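Local atomic coordinates of L-lysine 6-oxidase (Marinomonas mediterranea, PDB entry 3WEU), a protein that oxidises the side-chain amine of free L-lysine with a cysteine tryptophylquinone cofactor, releasing ammonium and the hydrogen peroxide that makes it antibacterial. Residues Met447-Asn459 with Leu501-Phe513. Numbering follows the deposited sequence.
Sequences MCPGIEMTWSLQN and LTKRMACPWQADF. With EDO (1,2-ethanediol), chain I.
Beside the quinone cofactor, the loop Pro449-Thr454 closes over the side chain of Met505, the last residue of a type I beta turn that starts at Thr502. Met505 bends at both chi2 and chi3 (-47° and -78°), which curls its thioether into this loop. CE lies 3.3 Å from Ile451 O and against the carbonyl carbon of Gly450, and the CB of Pro449 packs on the methyl. SD rests 3.6 Å from Thr454 N. The loop is tied across itself by Thr454, whose OG1 bonds Pro449 O at 2.6 Å, in the carbonyl plane and on a lone pair. That leaves the methyl CG2 of Thr454 to face Arg504, 3.5 Å from Arg504 CB. Arg504 runs out extended from CG to NE and crosses the Trp455 indole at about a right angle, with CD over one ring face, while the CB of Ser456 covers a face of the guanidinium; ring and guanidinium planes stand 67° apart. Salt bridges to Glu489 and Asp488 hold the far end of this arginine. Further along, Leu457 CD2 reaches Leu501 CG at 4.0 Å, next to Leu261 of helix 261-272 and Trp243 of strand 237-247. Pro449 and Asp512 meet from opposite directions, Pro449 CG 3.2 Å from Asp512 OD1. No direct hydrogen bond joins the two segments; water does it instead. One water donates to Ile451 O and to Asp512 OD2, which also takes the N-H of Ala506; a second accepts from Thr454 N and donates to Ser456 OG and, at 2.6 Å, to Leu501 O. Cys448 N, one residue before Pro449 and its cis peptide, donates to O7 of the tryptophylquinone at position 581. Apolar packing and two bridging waters thus seat the loop that follows Cys448, probably helping to fix the backbone N-H that meets the quinone oxygen.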
loop_
_atom_site.group_PDB
_atom_site.type_symbol
_atom_site.label_atom_id
_atom_site.label_comp_id
_atom_site.label_asym_id
_atom_site.label_seq_id
_atom_site.Cartn_x
_atom_site.Cartn_y
_atom_site.Cartn_z
ATOM N N MET A 447 10.945 -0.729 29.756
ATOM C CA MET A 447 11.731 -1.243 28.660
ATOM C C MET A 447 10.844 -2.150 27.782
ATOM O O MET A 447 10.741 -3.350 28.061
ATOM C CB MET A 447 12.931 -1.994 29.258
ATOM C CG MET A 447 14.136 -1.114 29.590
ATOM S SD MET A 447 15.411 -2.082 30.310
ATOM C CE MET A 447 16.814 -0.927 30.309
ATOM N N CYS A 448 10.204 -1.557 26.786
ATOM C CA CYS A 448 9.293 -2.203 25.889
ATOM C C CYS A 448 9.394 -1.723 24.447
ATOM O O CYS A 448 8.391 -1.478 23.804
ATOM C CB CYS A 448 7.841 -2.099 26.431
ATOM S SG CYS A 448 6.621 -3.242 25.640
ATOM N N PRO A 449 10.609 -1.645 23.916
ATOM C CA PRO A 449 11.833 -2.116 24.493
ATOM C C PRO A 449 12.603 -1.121 25.307
ATOM O O PRO A 449 13.508 -1.483 26.034
ATOM C CB PRO A 449 12.670 -2.436 23.242
ATOM C CG PRO A 449 12.225 -1.535 22.194
ATOM C CD PRO A 449 10.765 -1.307 22.483
ATOM N N GLY A 450 12.337 0.147 25.075
ATOM C CA GLY A 450 13.166 1.177 25.623
ATOM C C GLY A 450 13.641 2.123 24.586
ATOM O O GLY A 450 13.078 2.160 23.493
ATOM N N ILE A 451 14.689 2.876 24.903
ATOM C CA ILE A 451 15.241 3.852 23.909
ATOM C C ILE A 451 16.670 3.454 23.597
ATOM O O ILE A 451 16.917 2.891 22.533
ATOM C CB ILE A 451 15.175 5.291 24.427
ATOM C CG1 ILE A 451 13.712 5.745 24.554
ATOM C CG2 ILE A 451 15.939 6.227 23.518
ATOM C CD1 ILE A 451 12.958 5.808 23.277
ATOM N N GLU A 452 17.584 3.573 24.553
ATOM C CA GLU A 452 18.959 3.186 24.240
ATOM C C GLU A 452 19.202 1.636 24.236
ATOM O O GLU A 452 19.976 1.119 23.393
ATOM C CB GLU A 452 19.949 3.876 25.132
ATOM C CG GLU A 452 19.905 5.440 24.985
ATOM C CD GLU A 452 18.857 6.119 25.884
ATOM O OE1 GLU A 452 18.116 5.412 26.661
ATOM O OE2 GLU A 452 18.767 7.377 25.797
ATOM N N MET A 453 18.637 0.995 25.257
ATOM C CA MET A 453 18.930 -0.358 25.628
ATOM C C MET A 453 17.680 -0.968 26.211
ATOM O O MET A 453 16.749 -0.241 26.586
ATOM C CB MET A 453 20.066 -0.396 26.605
ATOM C CG MET A 453 21.442 -0.146 25.948
ATOM S SD MET A 453 22.689 0.172 27.210
ATOM C CE MET A 453 22.600 1.938 27.328
ATOM N N THR A 454 17.647 -2.302 26.298
ATOM C CA THR A 454 16.451 -2.944 26.838
ATOM C C THR A 454 16.846 -3.882 27.989
ATOM O O THR A 454 17.931 -3.759 28.562
ATOM C CB THR A 454 15.604 -3.586 25.765
ATOM O OG1 THR A 454 14.310 -3.965 26.258
ATOM C CG2 THR A 454 16.324 -4.792 25.149
ATOM N N TRP A 455 15.973 -4.844 28.284
ATOM C CA TRP A 455 15.979 -5.518 29.569
ATOM C C TRP A 455 17.077 -6.525 29.751
ATOM O O TRP A 455 17.249 -7.055 30.863
ATOM C CB TRP A 455 14.585 -6.117 29.901
ATOM C CG TRP A 455 13.863 -6.670 28.747
ATOM C CD1 TRP A 455 12.665 -6.264 28.277
ATOM C CD2 TRP A 455 14.240 -7.811 27.965
ATOM N NE1 TRP A 455 12.285 -7.036 27.219
ATOM C CE2 TRP A 455 13.199 -8.035 27.038
ATOM C CE3 TRP A 455 15.313 -8.716 28.010
ATOM C CZ2 TRP A 455 13.251 -9.055 26.044
ATOM C CZ3 TRP A 455 15.339 -9.784 27.047
ATOM C CH2 TRP A 455 14.317 -9.902 26.056
ATOM N N SER A 456 17.915 -6.706 28.727
ATOM C CA SER A 456 19.147 -7.461 28.993
ATOM C C SER A 456 20.015 -6.775 29.996
ATOM O O SER A 456 20.795 -7.404 30.693
ATOM C CB SER A 456 19.892 -7.731 27.666
ATOM O OG SER A 456 20.253 -6.545 26.982
ATOM N N LEU A 457 19.930 -5.446 30.092
ATOM C CA LEU A 457 20.745 -4.763 31.068
ATOM C C LEU A 457 20.376 -5.001 32.499
ATOM O O LEU A 457 21.128 -4.628 33.433
ATOM C CB LEU A 457 20.720 -3.262 30.807
ATOM C CG LEU A 457 21.622 -2.664 29.730
ATOM C CD1 LEU A 457 23.013 -2.637 30.250
ATOM C CD2 LEU A 457 21.550 -3.363 28.398
ATOM N N GLN A 458 19.192 -5.563 32.720
ATOM C CA GLN A 458 18.780 -5.952 34.031
ATOM C C GLN A 458 19.341 -7.329 34.442
ATOM O O GLN A 458 19.251 -7.723 35.612
ATOM C CB GLN A 458 17.251 -6.031 34.112
ATOM C CG GLN A 458 16.583 -4.656 34.097
ATOM C CD GLN A 458 15.084 -4.782 34.026
ATOM O OE1 GLN A 458 14.477 -5.599 34.736
ATOM N NE2 GLN A 458 14.470 -4.019 33.104
ATOM N N ASN A 459 19.909 -8.003 33.502
ATOM C CA ASN A 459 20.379 -9.370 33.748
ATOM C C ASN A 459 21.808 -9.440 34.256
ATOM O O ASN A 459 22.689 -9.060 33.551
ATOM C CB ASN A 459 20.248 -10.197 32.506
ATOM C CG ASN A 459 20.295 -11.676 32.840
ATOM O OD1 ASN A 459 20.958 -12.043 33.799
ATOM N ND2 ASN A 459 19.519 -12.483 32.142
ATOM N N LEU A 501 24.311 -5.048 23.229
ATOM C CA LEU A 501 23.496 -4.162 24.066
ATOM C C LEU A 501 22.385 -3.449 23.308
ATOM O O LEU A 501 21.394 -3.049 23.928
ATOM C CB LEU A 501 24.349 -3.176 24.864
ATOM C CG LEU A 501 24.854 -3.715 26.191
ATOM C CD1 LEU A 501 25.571 -4.981 26.075
ATOM C CD2 LEU A 501 25.716 -2.698 26.906
ATOM N N THR A 502 22.484 -3.323 21.978
ATOM C CA THR A 502 21.453 -2.605 21.212
ATOM C C THR A 502 20.650 -3.487 20.267
ATOM O O THR A 502 19.719 -3.047 19.616
ATOM C CB THR A 502 22.041 -1.415 20.423
ATOM O OG1 THR A 502 23.058 -1.858 19.502
ATOM C CG2 THR A 502 22.619 -0.339 21.452
ATOM N N LYS A 503 20.979 -4.759 20.156
ATOM C CA LYS A 503 20.396 -5.518 19.060
ATOM C C LYS A 503 18.920 -5.759 19.191
ATOM O O LYS A 503 18.231 -5.969 18.171
ATOM C CB LYS A 503 21.108 -6.862 18.907
ATOM C CG LYS A 503 20.937 -7.783 20.067
ATOM C CD LYS A 503 21.945 -8.913 20.021
ATOM C CE LYS A 503 21.894 -9.770 21.291
ATOM N NZ LYS A 503 22.724 -11.029 21.170
ATOM N N ARG A 504 18.421 -5.771 20.405
ATOM C CA ARG A 504 17.002 -6.046 20.638
ATOM C C ARG A 504 16.069 -4.913 20.252
ATOM O O ARG A 504 14.856 -5.107 20.077
ATOM C CB ARG A 504 16.785 -6.391 22.116
ATOM C CG ARG A 504 17.333 -7.763 22.442
ATOM C CD ARG A 504 17.267 -7.966 23.930
ATOM N NE ARG A 504 17.684 -9.314 24.340
ATOM C CZ ARG A 504 18.945 -9.698 24.430
ATOM N NH1 ARG A 504 19.936 -8.842 24.090
ATOM N NH2 ARG A 504 19.224 -10.943 24.812
ATOM N N MET A 505 16.621 -3.703 20.115
ATOM C CA MET A 505 15.829 -2.511 19.898
ATOM C C MET A 505 15.259 -2.526 18.485
ATOM O O MET A 505 15.658 -3.350 17.644
ATOM C CB MET A 505 16.667 -1.236 20.083
ATOM C CG MET A 505 17.531 -1.173 21.329
ATOM S SD MET A 505 16.677 -1.656 22.843
ATOM C CE MET A 505 15.776 -0.147 23.119
ATOM N N ALA A 506 14.335 -1.606 18.211
ATOM C CA ALA A 506 13.727 -1.593 16.893
ATOM C C ALA A 506 14.759 -1.344 15.814
ATOM O O ALA A 506 15.767 -0.636 15.987
ATOM C CB ALA A 506 12.612 -0.568 16.791
ATOM N N CYS A 507 14.486 -1.961 14.681
ATOM C CA CYS A 507 15.320 -1.865 13.477
ATOM C C CYS A 507 14.474 -1.395 12.324
ATOM O O CYS A 507 13.699 -2.202 11.725
ATOM C CB CYS A 507 15.912 -3.230 13.196
ATOM S SG CYS A 507 17.139 -3.119 11.873
ATOM N N PRO A 508 14.538 -0.072 11.992
ATOM C CA PRO A 508 15.366 0.981 12.547
ATOM C C PRO A 508 14.764 1.623 13.821
ATOM O O PRO A 508 13.568 1.522 14.065
ATOM C CB PRO A 508 15.398 2.013 11.445
ATOM C CG PRO A 508 14.049 1.915 10.877
ATOM C CD PRO A 508 13.659 0.457 10.949
ATOM N N TRP A 509 15.631 2.297 14.584
ATOM C CA TRP A 509 15.269 2.906 15.893
ATOM C C TRP A 509 14.161 3.903 15.796
ATOM O O TRP A 509 13.381 4.066 16.739
ATOM C CB TRP A 509 16.456 3.578 16.532
ATOM C CG TRP A 509 16.971 4.766 15.788
ATOM C CD1 TRP A 509 17.957 4.778 14.873
ATOM C CD2 TRP A 509 16.538 6.114 15.942
ATOM N NE1 TRP A 509 18.164 6.047 14.407
ATOM C CE2 TRP A 509 17.272 6.892 15.025
ATOM C CE3 TRP A 509 15.584 6.736 16.745
ATOM C CZ2 TRP A 509 17.162 8.257 14.972
ATOM C CZ3 TRP A 509 15.420 8.086 16.624
ATOM C CH2 TRP A 509 16.209 8.835 15.755
ATOM N N GLN A 510 14.036 4.546 14.657
ATOM C CA GLN A 510 12.963 5.575 14.493
ATOM C C GLN A 510 11.571 4.966 14.723
ATOM O O GLN A 510 10.650 5.688 15.025
ATOM C CB GLN A 510 13.051 6.292 13.159
ATOM C CG GLN A 510 14.255 7.170 12.939
ATOM C CD GLN A 510 15.450 6.430 12.307
ATOM O OE1 GLN A 510 15.519 5.178 12.290
ATOM N NE2 GLN A 510 16.370 7.197 11.759
ATOM N N ALA A 511 11.410 3.624 14.651
ATOM C CA ALA A 511 10.158 2.992 15.116
ATOM C C ALA A 511 9.981 3.092 16.620
ATOM O O ALA A 511 8.901 3.327 17.083
ATOM C CB ALA A 511 10.120 1.514 14.722
ATOM N N ASP A 512 11.026 2.852 17.405
ATOM C CA ASP A 512 10.890 2.986 18.864
ATOM C C ASP A 512 10.487 4.445 19.138
ATOM O O ASP A 512 9.625 4.678 19.967
ATOM C CB ASP A 512 12.144 2.598 19.633
ATOM C CG ASP A 512 12.393 1.101 19.658
ATOM O OD1 ASP A 512 11.367 0.331 19.691
ATOM O OD2 ASP A 512 13.601 0.724 19.739
ATOM N N PHE A 513 11.102 5.404 18.423
ATOM C CA PHE A 513 10.855 6.825 18.625
ATOM C C PHE A 513 9.419 7.152 18.267
ATOM O O PHE A 513 8.705 7.787 19.061
ATOM C CB PHE A 513 11.868 7.632 17.811
ATOM C CG PHE A 513 11.863 9.166 18.033
ATOM C CD1 PHE A 513 11.415 9.758 19.134
ATOM C CD2 PHE A 513 12.456 9.968 17.093
ATOM C CE1 PHE A 513 11.517 11.152 19.339
ATOM C CE2 PHE A 513 12.576 11.347 17.274
ATOM C CZ PHE A 513 12.074 11.929 18.416
HETATM C C1 EDO I . 19.690 -15.290 35.187
HETATM O O1 EDO I . 19.907 -13.905 35.492
HETATM C C2 EDO I . 18.846 -15.552 33.965
HETATM O O2 EDO I . 19.600 -15.220 32.773
HETATM O O HOH W 1 15.740 2.416 19.930
HETATM O O HOH W 2 19.608 -4.291 25.391
#